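Local structure of CRISPR-associated endonuclease C2c1 (Alicyclobacillus acidoterrestris, 5U31) at residues L646-G660 / V716-Q730. The protein is an RNA-guided endonuclease of CRISPR adaptive immunity that recognises a protospacer adjacent motif and cleaves target DNA with its metal-dependent RuvC domain. The protein carries 3 engineered substitutions. Numbering follows the deposited sequence.
With SO4 (sulfate ion), chain G; nucleotides of chain B.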
loop_
_atom_site.group_PDB
_atom_site.type_symbol
_atom_site.label_atom_id
_atom_site.label_comp_id
_atom_site.label_asym_id
_atom_site.label_seq_id
_atom_site.Cartn_x
_atom_site.Cartn_y
_atom_site.Cartn_z
ATOM N N LEU A 646 11.073 -19.056 24.250
ATOM C CA LEU A 646 11.256 -20.074 23.225
ATOM C C LEU A 646 12.133 -19.570 22.089
ATOM O O LEU A 646 12.912 -20.343 21.516
ATOM C CB LEU A 646 9.895 -20.525 22.693
ATOM C CG LEU A 646 8.916 -21.091 23.726
ATOM C CD1 LEU A 646 7.543 -21.237 23.115
ATOM C CD2 LEU A 646 9.393 -22.423 24.279
ATOM N N ARG A 647 12.036 -18.282 21.759
ATOM C CA ARG A 647 12.811 -17.749 20.645
ATOM C C ARG A 647 14.309 -17.855 20.914
ATOM O O ARG A 647 15.074 -18.276 20.037
ATOM C CB ARG A 647 12.402 -16.300 20.368
ATOM C CG ARG A 647 12.955 -15.745 19.069
ATOM C CD ARG A 647 13.111 -14.238 19.134
ATOM N NE ARG A 647 11.840 -13.540 18.980
ATOM C CZ ARG A 647 11.697 -12.224 19.092
ATOM N NH1 ARG A 647 10.505 -11.669 18.932
ATOM N NH2 ARG A 647 12.748 -11.463 19.369
ATOM N N THR A 648 14.747 -17.501 22.125
ATOM C CA THR A 648 16.167 -17.614 22.446
ATOM C C THR A 648 16.584 -19.056 22.700
ATOM O O THR A 648 17.739 -19.412 22.445
ATOM C CB THR A 648 16.525 -16.758 23.664
ATOM O OG1 THR A 648 16.024 -17.376 24.855
ATOM C CG2 THR A 648 15.942 -15.360 23.528
ATOM N N GLN A 649 15.674 -19.893 23.208
ATOM C CA GLN A 649 15.984 -21.312 23.352
ATOM C C GLN A 649 16.291 -21.941 22.001
ATOM O O GLN A 649 17.230 -22.736 21.877
ATOM C CB GLN A 649 14.827 -22.046 24.030
ATOM C CG GLN A 649 14.607 -21.676 25.487
ATOM C CD GLN A 649 13.736 -22.681 26.226
ATOM O OE1 GLN A 649 13.661 -22.667 27.453
ATOM N NE2 GLN A 649 13.080 -23.560 25.481
ATOM N N LEU A 650 15.511 -21.594 20.973
ATOM C CA LEU A 650 15.764 -22.120 19.636
ATOM C C LEU A 650 17.104 -21.640 19.093
ATOM O O LEU A 650 17.774 -22.375 18.358
ATOM C CB LEU A 650 14.638 -21.709 18.688
ATOM C CG LEU A 650 14.000 -22.796 17.821
ATOM C CD1 LEU A 650 13.232 -22.175 16.660
ATOM C CD2 LEU A 650 15.047 -23.779 17.325
ATOM N N ALA A 651 17.509 -20.415 19.441
ATOM C CA ALA A 651 18.750 -19.863 18.908
ATOM C C ALA A 651 19.967 -20.634 19.395
ATOM O O ALA A 651 20.967 -20.731 18.674
ATOM C CB ALA A 651 18.874 -18.389 19.284
ATOM N N TYR A 652 19.902 -21.185 20.608
ATOM C CA TYR A 652 20.976 -22.022 21.125
ATOM C C TYR A 652 20.849 -23.469 20.670
ATOM O O TYR A 652 21.858 -24.180 20.631
ATOM C CB TYR A 652 21.009 -21.949 22.657
ATOM C CG TYR A 652 21.612 -20.665 23.198
ATOM C CD1 TYR A 652 22.773 -20.685 23.964
ATOM C CD2 TYR A 652 21.027 -19.432 22.932
ATOM C CE1 TYR A 652 23.328 -19.513 24.457
ATOM C CE2 TYR A 652 21.576 -18.257 23.416
ATOM C CZ TYR A 652 22.725 -18.303 24.179
ATOM O OH TYR A 652 23.272 -17.133 24.663
ATOM N N LEU A 653 19.639 -23.917 20.325
ATOM C CA LEU A 653 19.494 -25.236 19.721
ATOM C C LEU A 653 20.267 -25.315 18.412
ATOM O O LEU A 653 20.927 -26.323 18.129
ATOM C CB LEU A 653 18.015 -25.550 19.493
ATOM C CG LEU A 653 17.525 -26.956 19.850
ATOM C CD1 LEU A 653 16.149 -27.220 19.259
ATOM C CD2 LEU A 653 18.512 -28.014 19.397
ATOM N N ARG A 654 20.210 -24.252 17.608
ATOM C CA ARG A 654 20.956 -24.221 16.355
ATOM C C ARG A 654 22.457 -24.147 16.597
ATOM O O ARG A 654 23.239 -24.622 15.765
ATOM C CB ARG A 654 20.494 -23.043 15.502
ATOM C CG ARG A 654 19.026 -23.091 15.147
ATOM C CD ARG A 654 18.690 -22.097 14.053
ATOM N NE ARG A 654 17.449 -22.457 13.376
ATOM C CZ ARG A 654 16.273 -21.898 13.630
ATOM N NH1 ARG A 654 16.176 -20.937 14.540
ATOM N NH2 ARG A 654 15.193 -22.292 12.966
ATOM N N LEU A 655 22.881 -23.546 17.711
ATOM C CA LEU A 655 24.294 -23.594 18.068
ATOM C C LEU A 655 24.722 -25.017 18.395
ATOM O O LEU A 655 25.830 -25.437 18.041
ATOM C CB LEU A 655 24.576 -22.662 19.246
ATOM C CG LEU A 655 24.926 -21.214 18.890
ATOM C CD1 LEU A 655 25.035 -20.358 20.143
ATOM C CD2 LEU A 655 26.221 -21.164 18.089
ATOM N N LEU A 656 23.855 -25.777 19.067
ATOM C CA LEU A 656 24.175 -27.167 19.367
ATOM C C LEU A 656 24.209 -28.007 18.097
ATOM O O LEU A 656 25.048 -28.906 17.963
ATOM C CB LEU A 656 23.161 -27.732 20.359
ATOM C CG LEU A 656 23.352 -29.186 20.794
ATOM C CD1 LEU A 656 24.671 -29.363 21.528
ATOM C CD2 LEU A 656 22.193 -29.628 21.663
ATOM N N VAL A 657 23.307 -27.721 17.155
ATOM C CA VAL A 657 23.247 -28.487 15.914
ATOM C C VAL A 657 24.540 -28.328 15.125
ATOM O O VAL A 657 25.075 -29.302 14.581
ATOM C CB VAL A 657 22.015 -28.063 15.092
ATOM C CG1 VAL A 657 22.127 -28.543 13.657
ATOM C CG2 VAL A 657 20.756 -28.610 15.731
ATOM N N ARG A 658 25.078 -27.107 15.071
ATOM C CA ARG A 658 26.315 -26.883 14.332
ATOM C C ARG A 658 27.475 -27.693 14.890
ATOM O O ARG A 658 28.427 -27.975 14.156
ATOM C CB ARG A 658 26.677 -25.403 14.338
ATOM C CG ARG A 658 25.669 -24.527 13.634
ATOM C CD ARG A 658 26.130 -23.085 13.620
ATOM N NE ARG A 658 27.250 -22.882 12.709
ATOM C CZ ARG A 658 28.034 -21.811 12.720
ATOM N NH1 ARG A 658 29.031 -21.708 11.854
ATOM N NH2 ARG A 658 27.828 -20.844 13.607
ATOM N N CYS A 659 27.421 -28.072 16.170
ATOM C CA CYS A 659 28.499 -28.855 16.767
ATOM C C CYS A 659 28.586 -30.253 16.181
ATOM O O CYS A 659 29.590 -30.941 16.399
ATOM C CB CYS A 659 28.320 -28.947 18.284
ATOM S SG CYS A 659 28.389 -27.369 19.158
ATOM N N GLY A 660 27.560 -30.688 15.459
ATOM C CA GLY A 660 27.568 -31.978 14.804
ATOM C C GLY A 660 27.828 -31.853 13.318
ATOM O O GLY A 660 27.361 -32.674 12.522
ATOM N N VAL A 716 25.926 -35.886 19.727
ATOM C CA VAL A 716 25.407 -34.530 19.571
ATOM C C VAL A 716 24.006 -34.562 18.973
ATOM O O VAL A 716 23.107 -33.841 19.421
ATOM C CB VAL A 716 26.368 -33.686 18.713
ATOM C CG1 VAL A 716 25.746 -32.340 18.373
ATOM C CG2 VAL A 716 27.694 -33.503 19.436
ATOM N N TYR A 717 23.796 -35.406 17.960
ATOM C CA TYR A 717 22.474 -35.508 17.350
ATOM C C TYR A 717 21.464 -36.149 18.294
ATOM O O TYR A 717 20.269 -35.842 18.220
ATOM C CB TYR A 717 22.555 -36.294 16.040
ATOM C CG TYR A 717 23.081 -35.489 14.869
ATOM C CD1 TYR A 717 22.268 -35.189 13.783
ATOM C CD2 TYR A 717 24.389 -35.022 14.854
ATOM C CE1 TYR A 717 22.749 -34.450 12.711
ATOM C CE2 TYR A 717 24.877 -34.286 13.791
ATOM C CZ TYR A 717 24.055 -34.001 12.723
ATOM O OH TYR A 717 24.542 -33.265 11.665
ATOM N N GLU A 718 21.919 -37.035 19.186
ATOM C CA GLU A 718 21.008 -37.643 20.149
ATOM C C GLU A 718 20.676 -36.698 21.295
ATOM O O GLU A 718 19.620 -36.840 21.920
ATOM C CB GLU A 718 21.594 -38.948 20.693
ATOM C CG GLU A 718 21.463 -40.124 19.736
ATOM C CD GLU A 718 21.835 -41.449 20.378
ATOM O OE1 GLU A 718 22.270 -41.446 21.549
ATOM O OE2 GLU A 718 21.689 -42.496 19.709
ATOM N N SER A 719 21.555 -35.740 21.591
ATOM C CA SER A 719 21.225 -34.718 22.575
ATOM C C SER A 719 20.357 -33.617 21.985
ATOM O O SER A 719 19.633 -32.949 22.730
ATOM C CB SER A 719 22.500 -34.119 23.174
ATOM O OG SER A 719 23.309 -33.515 22.183
ATOM N N VAL A 720 20.413 -33.418 20.668
ATOM C CA VAL A 720 19.509 -32.477 20.016
ATOM C C VAL A 720 18.075 -32.987 20.078
ATOM O O VAL A 720 17.137 -32.212 20.293
ATOM C CB VAL A 720 19.962 -32.219 18.568
ATOM C CG1 VAL A 720 18.855 -31.542 17.763
ATOM C CG2 VAL A 720 21.227 -31.375 18.556
ATOM N N ARG A 721 17.882 -34.298 19.906
ATOM C CA ARG A 721 16.533 -34.854 19.953
ATOM C C ARG A 721 15.913 -34.679 21.332
ATOM O O ARG A 721 14.768 -34.230 21.455
ATOM C CB ARG A 721 16.543 -36.330 19.556
ATOM C CG ARG A 721 15.173 -36.974 19.698
ATOM C CD ARG A 721 15.111 -38.386 19.147
ATOM N NE ARG A 721 13.762 -38.930 19.273
ATOM C CZ ARG A 721 13.375 -40.102 18.785
ATOM N NH1 ARG A 721 12.124 -40.510 18.952
ATOM N NH2 ARG A 721 14.237 -40.865 18.128
ATOM N N ARG A 722 16.655 -35.031 22.387
ATOM C CA ARG A 722 16.135 -34.870 23.742
ATOM C C ARG A 722 15.727 -33.428 24.001
ATOM O O ARG A 722 14.644 -33.162 24.537
ATOM C CB ARG A 722 17.176 -35.315 24.772
ATOM C CG ARG A 722 17.553 -36.785 24.712
ATOM C CD ARG A 722 18.587 -37.128 25.777
ATOM N NE ARG A 722 19.034 -38.515 25.685
ATOM C CZ ARG A 722 19.971 -39.052 26.461
ATOM N NH1 ARG A 722 20.564 -38.314 27.392
ATOM N NH2 ARG A 722 20.317 -40.324 26.309
ATOM N N VAL A 723 16.575 -32.481 23.607
ATOM C CA VAL A 723 16.296 -31.079 23.873
ATOM C C VAL A 723 15.215 -30.548 22.930
ATOM O O VAL A 723 14.391 -29.717 23.332
ATOM C CB VAL A 723 17.612 -30.283 23.794
ATOM C CG1 VAL A 723 17.536 -29.166 22.768
ATOM C CG2 VAL A 723 17.985 -29.744 25.168
ATOM N N TRP A 724 15.173 -31.035 21.686
ATOM C CA TRP A 724 14.126 -30.608 20.761
ATOM C C TRP A 724 12.776 -31.199 21.146
ATOM O O TRP A 724 11.750 -30.511 21.076
ATOM C CB TRP A 724 14.496 -30.994 19.327
ATOM C CG TRP A 724 13.403 -30.769 18.328
ATOM C CD1 TRP A 724 13.049 -29.585 17.755
ATOM C CD2 TRP A 724 12.527 -31.760 17.774
ATOM N NE1 TRP A 724 12.002 -29.775 16.884
ATOM C CE2 TRP A 724 11.665 -31.102 16.879
ATOM C CE3 TRP A 724 12.387 -33.139 17.955
ATOM C CZ2 TRP A 724 10.678 -31.775 16.164
ATOM C CZ3 TRP A 724 11.410 -33.806 17.242
ATOM C CH2 TRP A 724 10.568 -33.124 16.360
ATOM N N ARG A 725 12.756 -32.471 21.554
ATOM C CA ARG A 725 11.514 -33.076 22.017
ATOM C C ARG A 725 11.018 -32.413 23.294
ATOM O O ARG A 725 9.806 -32.269 23.489
ATOM C CB ARG A 725 11.716 -34.576 22.236
ATOM C CG ARG A 725 10.593 -35.447 21.691
ATOM C CD ARG A 725 10.907 -36.930 21.847
ATOM N NE ARG A 725 9.802 -37.774 21.398
ATOM C CZ ARG A 725 8.858 -38.262 22.198
ATOM N NH1 ARG A 725 7.891 -39.020 21.698
ATOM N NH2 ARG A 725 8.880 -37.992 23.498
ATOM N N HIS A 726 11.940 -31.993 24.165
ATOM C CA HIS A 726 11.556 -31.260 25.367
ATOM C C HIS A 726 10.927 -29.922 25.003
ATOM O O HIS A 726 9.814 -29.607 25.437
ATOM C CB HIS A 726 12.782 -31.063 26.265
ATOM C CG HIS A 726 12.490 -30.381 27.567
ATOM N ND1 HIS A 726 11.209 -30.131 28.011
ATOM C CD2 HIS A 726 13.321 -29.899 28.522
ATOM C CE1 HIS A 726 11.264 -29.521 29.182
ATOM N NE2 HIS A 726 12.534 -29.368 29.513
HETATM N N MSE A 727 11.617 -29.130 24.191
HETATM C CA MSE A 727 11.091 -27.835 23.791
HETATM C C MSE A 727 9.837 -27.983 22.939
HETATM O O MSE A 727 9.037 -27.056 22.828
HETATM C CB MSE A 727 12.142 -27.039 23.028
HETATM C CG MSE A 727 11.873 -25.554 23.046
HETATM SE SE MSE A 727 12.805 -24.598 21.641
HETATM C CE MSE A 727 14.566 -25.374 21.888
ATOM N N GLY A 728 9.678 -29.158 22.327
ATOM C CA GLY A 728 8.486 -29.409 21.537
ATOM C C GLY A 728 7.230 -29.448 22.384
ATOM O O GLY A 728 6.164 -29.000 21.951
ATOM N N LYS A 729 7.333 -29.988 23.599
ATOM C CA LYS A 729 6.188 -29.957 24.501
ATOM C C LYS A 729 5.930 -28.548 25.014
ATOM O O LYS A 729 4.788 -28.208 25.339
ATOM C CB LYS A 729 6.402 -30.923 25.667
ATOM C CG LYS A 729 6.365 -32.394 25.270
ATOM C CD LYS A 729 6.387 -33.297 26.492
ATOM C CE LYS A 729 6.214 -34.762 26.112
ATOM N NZ LYS A 729 6.111 -35.637 27.316
ATOM N N GLN A 730 6.971 -27.717 25.087
ATOM C CA GLN A 730 6.774 -26.335 25.510
ATOM C C GLN A 730 6.073 -25.522 24.431
ATOM O O GLN A 730 5.244 -24.658 24.739
ATOM C CB GLN A 730 8.115 -25.698 25.873
ATOM C CG GLN A 730 8.851 -26.411 26.984
ATOM C CD GLN A 730 10.093 -25.669 27.423
ATOM O OE1 GLN A 730 10.558 -24.750 26.746
ATOM N NE2 GLN A 730 10.637 -26.063 28.568
HETATM S S SO4 G . 11.571 -7.978 18.455
HETATM O O1 SO4 G . 11.488 -8.361 19.864
HETATM O O2 SO4 G . 12.959 -7.680 18.125
HETATM O O3 SO4 G . 11.090 -9.056 17.590
HETATM O O4 SO4 G . 10.767 -6.778 18.239
ATOM P P C B 47 4.286 -39.502 16.514
ATOM O OP1 C B 47 3.356 -40.589 16.119
ATOM O OP2 C B 47 4.153 -38.163 15.885
ATOM O "O5'" C B 47 4.136 -39.346 18.092
ATOM C "C5'" C B 47 3.673 -38.135 18.667
ATOM C "C4'" C B 47 4.749 -37.486 19.494
ATOM O "O4'" C B 47 6.045 -37.995 19.082
ATOM C "C3'" C B 47 4.868 -35.982 19.332
ATOM O "O3'" C B 47 3.935 -35.272 20.124
ATOM C "C2'" C B 47 6.326 -35.714 19.685
ATOM O "O2'" C B 47 6.509 -35.689 21.093
ATOM C "C1'" C B 47 7.008 -36.965 19.123
ATOM N N1 C B 47 7.528 -36.750 17.749
ATOM C C2 C B 47 8.891 -36.494 17.567
ATOM O O2 C B 47 9.646 -36.463 18.556
ATOM N N3 C B 47 9.354 -36.296 16.307
ATOM C C4 C B 47 8.523 -36.336 15.259
ATOM N N4 C B 47 9.022 -36.131 14.040
ATOM C C5 C B 47 7.134 -36.590 15.413
ATOM C C6 C B 47 6.697 -36.788 16.659
ATOM P P C B 48 2.782 -34.408 19.415
ATOM O OP1 C B 48 1.672 -34.253 20.388
ATOM O OP2 C B 48 2.506 -34.986 18.076
ATOM O "O5'" C B 48 3.472 -32.991 19.186
ATOM C "C5'" C B 48 4.072 -32.302 20.271
ATOM C "C4'" C B 48 4.889 -31.125 19.805
ATOM O "O4'" C B 48 6.103 -31.584 19.163
ATOM C "C3'" C B 48 4.246 -30.226 18.767
ATOM O "O3'" C B 48 3.315 -29.318 19.321
ATOM C "C2'" C B 48 5.448 -29.549 18.121
ATOM O "O2'" C B 48 5.924 -28.486 18.933
ATOM C "C1'" C B 48 6.482 -30.676 18.149
ATOM N N1 C B 48 6.558 -31.401 16.863
ATOM C C2 C B 48 7.350 -30.857 15.856
ATOM O O2 C B 48 7.939 -29.793 16.080
ATOM N N3 C B 48 7.450 -31.497 14.673
ATOM C C4 C B 48 6.792 -32.642 14.485
ATOM N N4 C B 48 6.920 -33.241 13.298
ATOM C C5 C B 48 5.978 -33.226 15.501
ATOM C C6 C B 48 5.889 -32.577 16.667
ATOM P P A B 107 18.809 -22.381 10.025
ATOM O OP1 A B 107 19.010 -23.340 11.140
ATOM O OP2 A B 107 18.722 -20.923 10.302
ATOM O "O5'" A B 107 19.959 -22.596 8.943
ATOM C "C5'" A B 107 20.301 -23.899 8.494
ATOM C "C4'" A B 107 21.314 -23.857 7.379
ATOM O "O4'" A B 107 20.728 -23.250 6.200
ATOM C "C3'" A B 107 22.559 -23.026 7.641
ATOM O "O3'" A B 107 23.522 -23.713 8.417
ATOM C "C2'" A B 107 23.035 -22.688 6.234
ATOM O "O2'" A B 107 23.713 -23.794 5.656
ATOM C "C1'" A B 107 21.707 -22.508 5.502
ATOM N N9 A B 107 21.280 -21.096 5.441
ATOM C C8 A B 107 20.310 -20.463 6.182
ATOM N N7 A B 107 20.157 -19.195 5.880
ATOM C C5 A B 107 21.084 -18.980 4.869
ATOM C C6 A B 107 21.421 -17.843 4.117
ATOM N N6 A B 107 20.844 -16.650 4.272
ATOM N N1 A B 107 22.393 -17.968 3.187
ATOM C C2 A B 107 22.977 -19.161 3.024
ATOM N N3 A B 107 22.745 -20.302 3.666
ATOM C C4 A B 107 21.779 -20.142 4.588
#
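Segment 646-660, on the bridge helix, runs nearly antiparallel to segment 716-730 of REC2, with helix axes 9.6 Å apart at closest approach and N-to-C directions 162° apart. Leu653 and Met727, a selenomethionine here, interlock as reciprocal knobs into holes. Leu653 enters the space framed by Val720, Val723, Trp724 and Met727, its CG meeting Val723 CG1 tip to tip at 3.7 Å. Met727 fills the matching hole between Leu646, Gln649, Leu650 and Leu653; a bend at chi3 (-48°) brings its CE within 3.6 Å of Leu653 CD1. This knobs-into-holes packing joins the bridge helix to the REC2 helices, of which 687-701 and 759-776 also touch the pair. Further along, Val720 splays its methyls, CG2 lying 3.7 Å from Leu656 CD2 while CG1 faces Leu653 and Val657.

Polar contacts close both ends. Gln649 NE2 donates to Gln730 OE1 (3.1 Å) across amide planes turned 34° apart, and Thr686 holds the Gln649 OE1. At the other end Tyr717 OH donates to Gly660 O (3.0 Å) from above the carbonyl plane, while the oxygen itself lies at the ring's edge.

Both helices also meet guide RNA. Arg654 points away from the partner helix, and a weak hydrogen bond runs from its NE to OP1 of A107 of chain B. Trp724, one wall of the Leu653 hole, carries its ring on to C47 of chain B, setting the six-membered edge against the base with CZ3 3.4 Å from N3.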